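Side-chain contacts in lovastatin nonaketide synthase mokA (Monascus pilosus, PDB 6AD3), which catalyses the iterative nine-step assembly of the lovastatin (monacolin K) nonaketide as a type I polyketide synthase, represented here by its condensation domain: residues T131-V136 against R208-G213; A121-H126 against D186-V191; A223-L226 against T231-K234. The protein carries 1 engineered substitution. One frame throughout, in Å; residues are numbered along the deposited sequence.

Contact 1 of 3, residues T131-V136 against R208-G213; sequences TGFAAV and RFVGDG
Phe133 meets Phe209 and Val210 where strand 131-135 faces the loop that runs into helix 213-227, and its ring accounts for nearly all of the strand's share of the contact. From CB, which points toward the loop, the chain turns with CG beside the backbone N (chi1 -62°), and this lays one ring face against Phe209. Phe133 CG lies 3.8 Å from Phe209 CD2, and Phe133 CD2 sits 3.7 Å from that same atom, which stands over the face of the Phe133 ring, offset toward its rim. At the ring edge, Phe133 CE1 is 4.0 Å from Val210 CG1, which lies near the ring plane. At the tip, Phe133 CZ is 3.6 Å from Phe209 CB. That methylene also makes an off-centre CH-pi contact with the Phe133 ring, 4.1 Å from Phe209 CB to the ring centroid. The two aromatics form an edge-to-face pair, the edge of Phe209 directed at the face of Phe133, with centroids 5.1 Å apart and planes at 60°. All three residues are buried, and no hydrogen bond links the segments. Within the loop, Arg208 NH2 donates to Gly211 O (2.8 Å, N-H...O 160°) in the guanidinium plane, tying the turn together. Arg208 also forms a salt bridge with Glu462 and a cation-pi contact with Phe368. Asp212 caps helix 213-227 through OD1 to Thr215 N, and the same oxygen pairs with Arg357. The run from His207 to Gly213 matches the HHxxxDG signature of condensation domains, with arginine where the second histidine stands, so the strand's phenylalanine packs beside what is the active-site loop in relatives of the chloramphenicol-acetyltransferase-like fold.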
ATOM      1  N   THR A 131      -8.080  19.850   2.209  1.00 15.52           N
ATOM      2  CA  THR A 131      -9.373  19.234   2.357  1.00 15.65           C
ATOM      3  C   THR A 131      -9.621  18.773   3.796  1.00 17.34           C
ATOM      4  O   THR A 131      -8.790  18.109   4.423  1.00 16.12           O
ATOM      5  CB  THR A 131      -9.535  18.070   1.352  1.00 15.45           C
ATOM      6  OG1 THR A 131      -9.617  18.624   0.016  1.00 14.47           O
ATOM      7  CG2 THR A 131     -10.805  17.279   1.614  1.00 15.59           C
ATOM      8  N   GLY A 132     -10.790  19.118   4.306  1.00 17.45           N
ATOM      9  CA  GLY A 132     -11.284  18.494   5.515  1.00 18.59           C
ATOM     10  C   GLY A 132     -12.390  17.507   5.255  1.00 18.25           C
ATOM     11  O   GLY A 132     -12.914  17.404   4.149  1.00 18.26           O
ATOM     12  N   PHE A 133     -12.768  16.771   6.285  1.00 19.85           N
ATOM     13  CA  PHE A 133     -13.726  15.704   6.132  1.00 19.96           C
ATOM     14  C   PHE A 133     -14.736  15.838   7.257  1.00 25.61           C
ATOM     15  O   PHE A 133     -14.390  15.733   8.422  1.00 22.54           O
ATOM     16  CB  PHE A 133     -13.052  14.325   6.209  1.00 20.34           C
ATOM     17  CG  PHE A 133     -12.038  14.072   5.110  1.00 16.95           C
ATOM     18  CD1 PHE A 133     -10.780  14.610   5.177  1.00 16.00           C
ATOM     19  CD2 PHE A 133     -12.432  13.455   3.946  1.00 18.20           C
ATOM     20  CE1 PHE A 133      -9.914  14.514   4.095  1.00 16.67           C
ATOM     21  CE2 PHE A 133     -11.575  13.339   2.863  1.00 17.42           C
ATOM     22  CZ  PHE A 133     -10.292  13.829   2.962  1.00 16.14           C
ATOM     23  N   ALA A 134     -15.962  16.162   6.907  1.00 25.39           N
ATOM     24  CA  ALA A 134     -16.943  16.625   7.915  1.00 30.33           C
ATOM     25  C   ALA A 134     -18.137  15.718   7.890  1.00 26.87           C
ATOM     26  O   ALA A 134     -18.496  15.149   6.842  1.00 23.99           O
ATOM     27  CB  ALA A 134     -17.359  18.057   7.629  1.00 29.67           C
ATOM     28  N   ALA A 135     -18.768  15.569   9.055  1.00 35.14           N
ATOM     29  CA  ALA A 135     -19.997  14.812   9.152  1.00 37.40           C
ATOM     30  C   ALA A 135     -21.054  15.507   8.312  1.00 27.35           C
ATOM     31  O   ALA A 135     -21.163  16.734   8.357  1.00 31.49           O
ATOM     32  CB  ALA A 135     -20.456  14.735  10.613  1.00 42.05           C
ATOM     33  N   VAL A 136     -21.875  14.718   7.632  1.00 25.76           N
ATOM     34  CA  VAL A 136     -23.115  15.191   7.047  1.00 29.12           C
ATOM     35  C   VAL A 136     -24.327  14.832   7.924  1.00 33.22           C
ATOM     36  O   VAL A 136     -24.531  13.683   8.276  1.00 29.55           O
ATOM     37  CB  VAL A 136     -23.340  14.604   5.664  1.00 32.07           C
ATOM     38  CG1 VAL A 136     -24.474  15.318   4.982  1.00 34.23           C
ATOM     39  CG2 VAL A 136     -22.091  14.747   4.840  1.00 34.21           C
ATOM     40  N   ARG A 208      -4.922   8.302   5.782  1.00 11.68           N
ATOM     41  CA  ARG A 208      -5.308   7.443   4.653  1.00 12.33           C
ATOM     42  C   ARG A 208      -6.023   8.207   3.548  1.00 13.59           C
ATOM     43  O   ARG A 208      -5.827   7.910   2.391  1.00 13.48           O
ATOM     44  CB  ARG A 208      -6.193   6.324   5.162  1.00 14.46           C
ATOM     45  CG  ARG A 208      -6.862   5.432   4.108  1.00 14.52           C
ATOM     46  CD  ARG A 208      -5.917   4.455   3.480  1.00 13.22           C
ATOM     47  NE  ARG A 208      -4.972   5.083   2.558  1.00 14.00           N
ATOM     48  CZ  ARG A 208      -3.958   4.453   1.984  1.00 13.61           C
ATOM     49  NH1 ARG A 208      -3.725   3.188   2.247  1.00 13.34           N
ATOM     50  NH2 ARG A 208      -3.154   5.088   1.142  1.00 12.33           N
ATOM     51  N   PHE A 209      -6.913   9.128   3.909  1.00 12.23           N
ATOM     52  CA  PHE A 209      -7.784   9.707   2.940  1.00 13.81           C
ATOM     53  C   PHE A 209      -7.067  10.615   1.905  1.00 13.18           C
ATOM     54  O   PHE A 209      -7.689  10.982   0.889  1.00 14.36           O
ATOM     55  CB  PHE A 209      -8.879  10.542   3.610  1.00 14.96           C
ATOM     56  CG  PHE A 209      -9.891   9.760   4.407  1.00 14.72           C
ATOM     57  CD1 PHE A 209      -9.911   8.383   4.404  1.00 16.40           C
ATOM     58  CD2 PHE A 209     -10.793  10.440   5.233  1.00 16.30           C
ATOM     59  CE1 PHE A 209     -10.756   7.699   5.219  1.00 16.63           C
ATOM     60  CE2 PHE A 209     -11.647   9.740   6.050  1.00 18.52           C
ATOM     61  CZ  PHE A 209     -11.669   8.372   5.999  1.00 18.67           C
ATOM     62  N   VAL A 210      -5.839  11.050   2.188  1.00 12.87           N
ATOM     63  CA  VAL A 210      -5.172  12.109   1.386  1.00 12.65           C
ATOM     64  C   VAL A 210      -3.924  11.667   0.649  1.00 13.10           C
ATOM     65  O   VAL A 210      -3.321  12.470  -0.049  1.00 13.78           O
ATOM     66  CB  VAL A 210      -4.871  13.391   2.188  1.00 13.17           C
ATOM     67  CG1 VAL A 210      -6.177  13.951   2.779  1.00 13.75           C
ATOM     68  CG2 VAL A 210      -3.860  13.113   3.311  1.00 13.88           C
ATOM     69  N   GLY A 211      -3.533  10.408   0.817  1.00 10.98           N
ATOM     70  CA  GLY A 211      -2.311   9.943   0.202  1.00 11.72           C
ATOM     71  C   GLY A 211      -2.218   8.484  -0.117  1.00 12.40           C
ATOM     72  O   GLY A 211      -3.166   7.715   0.089  1.00 11.95           O
ATOM     73  N   ASP A 212      -1.060   8.125  -0.698  1.00 11.36           N
ATOM     74  CA  ASP A 212      -0.680   6.726  -1.002  1.00 12.18           C
ATOM     75  C   ASP A 212       0.728   6.754  -1.580  1.00 13.33           C
ATOM     76  O   ASP A 212       1.361   7.792  -1.573  1.00 12.18           O
ATOM     77  CB  ASP A 212      -1.694   6.002  -1.969  1.00 12.88           C
ATOM     78  CG  ASP A 212      -1.775   6.612  -3.383  1.00 14.01           C
ATOM     79  OD1 ASP A 212      -0.861   7.329  -3.846  1.00 13.39           O
ATOM     80  OD2 ASP A 212      -2.775   6.304  -4.082  1.00 14.12           O
ATOM     81  N   GLY A 213       1.288   5.583  -1.875  1.00 13.91           N
ATOM     82  CA  GLY A 213       2.715   5.512  -2.248  1.00 14.57           C
ATOM     83  C   GLY A 213       3.050   6.425  -3.426  1.00 14.48           C
ATOM     84  O   GLY A 213       4.115   7.058  -3.455  1.00 13.75           O
TER

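Contact 2 of 3, residues A121-H126 against D186-V191; sequences AVLRRH and DTLRLV
Arg189 NH1 is shared by two acceptors, Asp186 OD1 and the backbone oxygen of Leu188, the strand residue whose side chain packs on Leu123. The bond from Arg189 NH1 to Asp186 OD1 is 2.7 Å long, and that to Leu188 O is 2.9 Å, approaching from above the carbonyl plane. Arg189 NH2 reaches Asp186 OD2 almost straight (2.9 Å, 174°) on the syn lone pair. The guanidinium thus grips the carboxylate end-on, one nitrogen to each oxygen, and Thr178 OG1 and Asp181 N add further bonds to Arg189 and Asp186. On the side of the strand turned from helix 112-125, the paired bonds restrain the rotation of both groups, although the NH1 bond is tilted from the carboxylate plane.

Toward the helix the character changes. Leu123 sets CD2 against neighbouring methyls of the strand, 3.6 Å from Leu188 CD1 and 3.7 Å from Leu190 CD1. Its CG lies beside the backbone N and its CD1 is anti to CA (chi2 -178°), which leaves CD2 as the branch that touches. Leu190 comes at it tip to tip, whereas Leu188 slides past in the opposite sense. Val157 on strand 157-161 touches Leu123 as well. At the helix end, His126 ND1 donates to Val122 O (3.2 Å), joined by a weak backbone bond from His126 N to the same oxygen.

No hydrogen bond crosses between the segments: the chemistry implies that helix and sheet are held here by buried methyl packing, while charge is paired locally on the strand's other face.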
ATOM      1  N   ALA A 121       4.031  25.409  -1.232  1.00 18.31           N
ATOM      2  CA  ALA A 121       3.474  25.547  -2.568  1.00 18.59           C
ATOM      3  C   ALA A 121       2.822  24.261  -3.025  1.00 16.24           C
ATOM      4  O   ALA A 121       1.753  24.309  -3.640  1.00 17.90           O
ATOM      5  CB  ALA A 121       4.544  25.991  -3.561  1.00 20.94           C
ATOM      6  N   VAL A 122       3.363  23.120  -2.583  1.00 17.21           N
ATOM      7  CA  VAL A 122       2.740  21.818  -2.850  1.00 16.40           C
ATOM      8  C   VAL A 122       1.408  21.735  -2.128  1.00 17.85           C
ATOM      9  O   VAL A 122       0.387  21.360  -2.744  1.00 17.11           O
ATOM     10  CB  VAL A 122       3.637  20.631  -2.419  1.00 20.18           C
ATOM     11  CG1 VAL A 122       2.904  19.324  -2.559  1.00 17.42           C
ATOM     12  CG2 VAL A 122       4.929  20.596  -3.221  1.00 18.38           C
ATOM     13  N   LEU A 123       1.377  22.196  -0.871  1.00 16.36           N
ATOM     14  CA  LEU A 123       0.131  22.231  -0.112  1.00 18.58           C
ATOM     15  C   LEU A 123      -0.948  23.100  -0.786  1.00 18.67           C
ATOM     16  O   LEU A 123      -2.116  22.749  -0.800  1.00 18.40           O
ATOM     17  CB  LEU A 123       0.394  22.697   1.311  1.00 19.48           C
ATOM     18  CG  LEU A 123       1.173  21.779   2.244  1.00 16.01           C
ATOM     19  CD1 LEU A 123       1.288  22.422   3.620  1.00 19.23           C
ATOM     20  CD2 LEU A 123       0.556  20.392   2.391  1.00 17.08           C
ATOM     21  N   ARG A 124      -0.554  24.275  -1.266  1.00 18.08           N
ATOM     22  CA  ARG A 124      -1.453  25.174  -1.963  1.00 19.61           C
ATOM     23  C   ARG A 124      -1.949  24.637  -3.306  1.00 20.88           C
ATOM     24  O   ARG A 124      -3.130  24.843  -3.663  1.00 18.19           O
ATOM     25  CB  ARG A 124      -0.753  26.504  -2.200  1.00 25.08           C
ATOM     26  CG  ARG A 124      -1.497  27.459  -3.077  1.00 33.36           C
ATOM     27  CD  ARG A 124      -0.928  28.871  -2.889  1.00 50.65           C
ATOM     28  NE  ARG A 124       0.543  28.870  -2.891  1.00 56.49           N
ATOM     29  CZ  ARG A 124       1.324  28.974  -1.803  1.00 51.88           C
ATOM     30  NH1 ARG A 124       0.805  29.125  -0.580  1.00 47.53           N
ATOM     31  NH2 ARG A 124       2.638  28.928  -1.948  1.00 31.91           N
ATOM     32  N   ARG A 125      -1.074  23.961  -4.055  1.00 17.13           N
ATOM     33  CA  ARG A 125      -1.422  23.475  -5.399  1.00 18.00           C
ATOM     34  C   ARG A 125      -2.564  22.502  -5.416  1.00 15.99           C
ATOM     35  O   ARG A 125      -3.324  22.438  -6.411  1.00 17.73           O
ATOM     36  CB  ARG A 125      -0.189  22.806  -6.076  1.00 22.85           C
ATOM     37  CG  ARG A 125       0.637  23.793  -6.890  1.00 28.32           C
ATOM     38  CD  ARG A 125       2.003  23.221  -7.231  1.00 26.41           C
ATOM     39  NE  ARG A 125       1.882  22.003  -8.023  1.00 25.87           N
ATOM     40  CZ  ARG A 125       1.562  21.979  -9.312  1.00 25.00           C
ATOM     41  NH1 ARG A 125       1.429  23.129 -10.008  1.00 21.07           N
ATOM     42  NH2 ARG A 125       1.542  20.839  -9.932  1.00 37.32           N
ATOM     43  N   HIS A 126      -2.589  21.604  -4.428  1.00 14.41           N
ATOM     44  CA  HIS A 126      -3.456  20.433  -4.472  1.00 14.57           C
ATOM     45  C   HIS A 126      -4.601  20.551  -3.476  1.00 15.38           C
ATOM     46  O   HIS A 126      -4.396  20.567  -2.259  1.00 15.65           O
ATOM     47  CB  HIS A 126      -2.636  19.178  -4.187  1.00 14.43           C
ATOM     48  CG  HIS A 126      -1.603  18.907  -5.222  1.00 14.16           C
ATOM     49  ND1 HIS A 126      -0.303  19.369  -5.124  1.00 18.54           N
ATOM     50  CD2 HIS A 126      -1.744  18.466  -6.487  1.00 12.27           C
ATOM     51  CE1 HIS A 126       0.345  19.067  -6.239  1.00 13.07           C
ATOM     52  NE2 HIS A 126      -0.503  18.481  -7.059  1.00 17.90           N
ATOM     53  N   ASP A 186      -6.642  18.741   9.038  1.00 16.74           N
ATOM     54  CA  ASP A 186      -5.323  18.354   9.540  1.00 16.69           C
ATOM     55  C   ASP A 186      -5.090  16.904   9.137  1.00 14.88           C
ATOM     56  O   ASP A 186      -5.736  16.001   9.680  1.00 16.89           O
ATOM     57  CB  ASP A 186      -5.316  18.473  11.091  1.00 18.32           C
ATOM     58  CG  ASP A 186      -4.052  17.974  11.699  1.00 18.21           C
ATOM     59  OD1 ASP A 186      -2.994  18.360  11.195  1.00 22.07           O
ATOM     60  OD2 ASP A 186      -4.096  17.132  12.623  1.00 20.37           O
ATOM     61  N   THR A 187      -4.376  16.723   8.024  1.00 14.78           N
ATOM     62  CA  THR A 187      -4.329  15.459   7.316  1.00 13.98           C
ATOM     63  C   THR A 187      -2.924  15.011   6.915  1.00 15.17           C
ATOM     64  O   THR A 187      -2.756  13.879   6.448  1.00 13.64           O
ATOM     65  CB  THR A 187      -5.171  15.509   6.030  1.00 13.56           C
ATOM     66  OG1 THR A 187      -4.619  16.515   5.149  1.00 14.01           O
ATOM     67  CG2 THR A 187      -6.613  15.846   6.359  1.00 15.07           C
ATOM     68  N   LEU A 188      -1.915  15.873   7.101  1.00 13.95           N
ATOM     69  CA  LEU A 188      -0.554  15.607   6.600  1.00 16.19           C
ATOM     70  C   LEU A 188       0.458  16.107   7.632  1.00 19.23           C
ATOM     71  O   LEU A 188       0.177  17.077   8.399  1.00 21.40           O
ATOM     72  CB  LEU A 188      -0.322  16.418   5.337  1.00 20.83           C
ATOM     73  CG  LEU A 188      -0.651  15.955   3.950  1.00 26.61           C
ATOM     74  CD1 LEU A 188       0.096  16.889   2.967  1.00 26.03           C
ATOM     75  CD2 LEU A 188      -0.236  14.506   3.699  1.00 22.03           C
ATOM     76  N   ARG A 189       1.614  15.467   7.683  1.00 14.66           N
ATOM     77  CA  ARG A 189       2.783  16.070   8.323  1.00 17.89           C
ATOM     78  C   ARG A 189       3.923  16.084   7.338  1.00 17.63           C
ATOM     79  O   ARG A 189       4.111  15.126   6.601  1.00 16.07           O
ATOM     80  CB  ARG A 189       3.205  15.286   9.579  1.00 19.06           C
ATOM     81  CG  ARG A 189       2.054  14.944  10.518  1.00 24.13           C
ATOM     82  CD  ARG A 189       1.850  16.017  11.545  1.00 28.84           C
ATOM     83  NE  ARG A 189       0.706  15.718  12.417  1.00 28.00           N
ATOM     84  CZ  ARG A 189      -0.495  16.241  12.263  1.00 27.92           C
ATOM     85  NH1 ARG A 189      -0.802  16.827  11.117  1.00 22.44           N
ATOM     86  NH2 ARG A 189      -1.461  15.972  13.156  1.00 29.29           N
ATOM     87  N   LEU A 190       4.554  17.245   7.194  1.00 15.19           N
ATOM     88  CA  LEU A 190       5.733  17.379   6.341  1.00 15.04           C
ATOM     89  C   LEU A 190       6.856  17.977   7.162  1.00 16.53           C
ATOM     90  O   LEU A 190       6.742  19.127   7.561  1.00 16.18           O
ATOM     91  CB  LEU A 190       5.444  18.296   5.164  1.00 16.55           C
ATOM     92  CG  LEU A 190       4.313  17.863   4.235  1.00 17.14           C
ATOM     93  CD1 LEU A 190       3.876  18.980   3.315  1.00 19.51           C
ATOM     94  CD2 LEU A 190       4.707  16.643   3.432  1.00 16.08           C
ATOM     95  N   VAL A 191       7.824  17.136   7.544  1.00 15.06           N
ATOM     96  CA  VAL A 191       8.805  17.486   8.574  1.00 16.77           C
ATOM     97  C   VAL A 191      10.204  17.147   8.113  1.00 18.20           C
ATOM     98  O   VAL A 191      10.482  15.995   7.711  1.00 18.93           O
ATOM     99  CB  VAL A 191       8.516  16.777   9.901  1.00 16.85           C
ATOM    100  CG1 VAL A 191       9.559  17.196  10.950  1.00 18.61           C
ATOM    101  CG2 VAL A 191       7.109  17.061  10.351  1.00 19.94           C
TER

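Contact 3 of 3, residues A223-L226 against T231-K234; sequences ASQL and TLDK
Leu232 pushes CD1 into the fork of Leu226, and this is the closely packed half of the contact, one methyl against three carbons. Leu232 CD1 lies 3.8 Å from Leu226 CG, again 3.8 Å from Leu226 CD1, and 4.0 Å from Leu226 CD2, so it touches the whole branched end at once. The two side chains cross at about a right angle, and Leu226 in turn rests on Ala118 and Val122 of helix 112-125, which continues the apolar patch inward. Leu232 gets there because its CG sits beside the backbone N (chi1 -59°), with CB already directed at the helix.

After helix 213-227, which follows the HHxxxDG-type loop in the condensation fold, comes to its end, a short connection swings the chain across the helix's last turn, so that Leu232 lies over it.

The other methyl of Leu232 meets a polar, partly exposed group at the margin instead. Leu232 CD2 lies against the amide of Gln225, 3.7 Å from Gln225 NE2 and 4.0 Å from Gln225 CD, a van der Waals touch by an extended side chain. Gln225 NE2 is hydrogen-bonded to Val221 O, one turn earlier in its own helix, which steadies the amide beside the methyl without joining the segments. Thr231 directs its CB away from the helix, on the exposed side.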
ATOM      1  N   ALA A 223       8.377  18.869  -4.751  1.00 15.26           N
ATOM      2  CA  ALA A 223       9.148  19.669  -3.811  1.00 16.81           C
ATOM      3  C   ALA A 223      10.599  19.869  -4.281  1.00 17.27           C
ATOM      4  O   ALA A 223      11.110  20.988  -4.243  1.00 17.10           O
ATOM      5  CB  ALA A 223       9.138  19.017  -2.440  1.00 17.16           C
ATOM      6  N   SER A 224      11.174  18.827  -4.859  1.00 15.55           N
ATOM      7  CA  SER A 224      12.514  18.886  -5.427  1.00 17.19           C
ATOM      8  C   SER A 224      12.568  19.897  -6.565  1.00 18.84           C
ATOM      9  O   SER A 224      13.508  20.725  -6.640  1.00 18.29           O
ATOM     10  CB  SER A 224      12.923  17.510  -5.961  1.00 19.25           C
ATOM     11  OG  SER A 224      14.221  17.552  -6.573  1.00 18.87           O
ATOM     12  N   GLN A 225      11.638  19.760  -7.504  1.00 16.61           N
ATOM     13  CA  GLN A 225      11.628  20.655  -8.661  1.00 15.69           C
ATOM     14  C   GLN A 225      11.439  22.091  -8.209  1.00 17.95           C
ATOM     15  O   GLN A 225      12.137  22.990  -8.672  1.00 19.68           O
ATOM     16  CB  GLN A 225      10.529  20.266  -9.629  1.00 16.56           C
ATOM     17  CG  GLN A 225      10.846  19.043 -10.434  1.00 18.09           C
ATOM     18  CD  GLN A 225       9.750  18.710 -11.361  1.00 20.83           C
ATOM     19  OE1 GLN A 225       9.777  19.094 -12.540  1.00 22.58           O
ATOM     20  NE2 GLN A 225       8.726  18.074 -10.831  1.00 21.55           N
ATOM     21  N   LEU A 226      10.497  22.322  -7.286  1.00 16.60           N
ATOM     22  CA  LEU A 226      10.225  23.691  -6.826  1.00 18.60           C
ATOM     23  C   LEU A 226      11.425  24.275  -6.107  1.00 19.59           C
ATOM     24  O   LEU A 226      11.862  25.386  -6.404  1.00 21.62           O
ATOM     25  CB  LEU A 226       9.030  23.736  -5.905  1.00 19.18           C
ATOM     26  CG  LEU A 226       7.675  23.616  -6.596  1.00 20.49           C
ATOM     27  CD1 LEU A 226       6.605  23.226  -5.619  1.00 21.37           C
ATOM     28  CD2 LEU A 226       7.284  24.881  -7.347  1.00 26.28           C
ATOM     29  N   THR A 231       9.335  25.820 -12.672  1.00 27.06           N
ATOM     30  CA  THR A 231       7.954  26.266 -12.667  1.00 28.13           C
ATOM     31  C   THR A 231       7.082  25.093 -13.095  1.00 26.56           C
ATOM     32  O   THR A 231       7.251  24.542 -14.180  1.00 29.27           O
ATOM     33  CB  THR A 231       7.711  27.446 -13.650  1.00 31.24           C
ATOM     34  OG1 THR A 231       8.603  28.538 -13.343  1.00 28.81           O
ATOM     35  CG2 THR A 231       6.260  27.937 -13.549  1.00 32.71           C
ATOM     36  N   LEU A 232       6.301  24.578 -12.171  1.00 24.94           N
ATOM     37  CA  LEU A 232       5.443  23.463 -12.489  1.00 22.92           C
ATOM     38  C   LEU A 232       4.339  23.963 -13.425  1.00 24.79           C
ATOM     39  O   LEU A 232       4.084  25.163 -13.514  1.00 26.64           O
ATOM     40  CB  LEU A 232       4.846  22.851 -11.200  1.00 23.63           C
ATOM     41  CG  LEU A 232       5.874  22.332 -10.176  1.00 23.22           C
ATOM     42  CD1 LEU A 232       5.198  21.836  -8.893  1.00 24.34           C
ATOM     43  CD2 LEU A 232       6.722  21.220 -10.808  1.00 28.28           C
ATOM     44  N   ASP A 233       3.703  23.033 -14.122  1.00 29.11           N
ATOM     45  CA  ASP A 233       2.543  23.338 -14.934  1.00 30.11           C
ATOM     46  C   ASP A 233       1.459  23.958 -14.069  1.00 28.79           C
ATOM     47  O   ASP A 233       1.176  23.463 -12.970  1.00 25.32           O
ATOM     48  CB  ASP A 233       1.997  22.056 -15.560  1.00 31.32           C
ATOM     49  CG  ASP A 233       2.759  21.629 -16.773  1.00 42.85           C
ATOM     50  OD1 ASP A 233       3.525  22.448 -17.323  1.00 46.67           O
ATOM     51  OD2 ASP A 233       2.655  20.446 -17.133  1.00 51.52           O
ATOM     52  N   LYS A 234       0.749  24.929 -14.632  1.00 25.51           N
ATOM     53  CA  LYS A 234      -0.395  25.570 -13.977  1.00 31.14           C
ATOM     54  C   LYS A 234      -1.566  24.605 -13.821  1.00 26.05           C
ATOM     55  O   LYS A 234      -2.334  24.703 -12.878  1.00 26.73           O
ATOM     56  CB  LYS A 234      -0.862  26.770 -14.808  1.00 40.82           C
ATOM     57  CG  LYS A 234      -1.760  27.722 -14.044  1.00 57.85           C
ATOM     58  CD  LYS A 234      -1.093  28.192 -12.747  1.00 68.81           C
ATOM     59  CE  LYS A 234      -1.765  29.436 -12.179  1.00 70.43           C
ATOM     60  NZ  LYS A 234      -1.707  30.562 -13.149  1.00 76.97           N
TER

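How the contacts relate
Contacts 1 and 2 interlock along the chain, their segments alternating, with centres about 12 Å apart; Val210 CG2 packs 3.4 Å from Thr187 O and 3.9 Å from Leu188 CD2. Contact 3 follows later in the chain and lies about 14 Å from contact 2, centre to centre. There Arg125 of helix 112-125 makes a probable hydrogen bond, Arg125 NH1 to Asp233 O at 3.0 Å, and Val122 and Ala121 touch Leu226. Contacts 1 and 3 do not meet: their nearest atoms are about 13 Å apart. Contact 1 includes the loop that matches the condensation signature; contact 2 bridges from it to contact 3, the outermost of the three, where the helix following that loop ends.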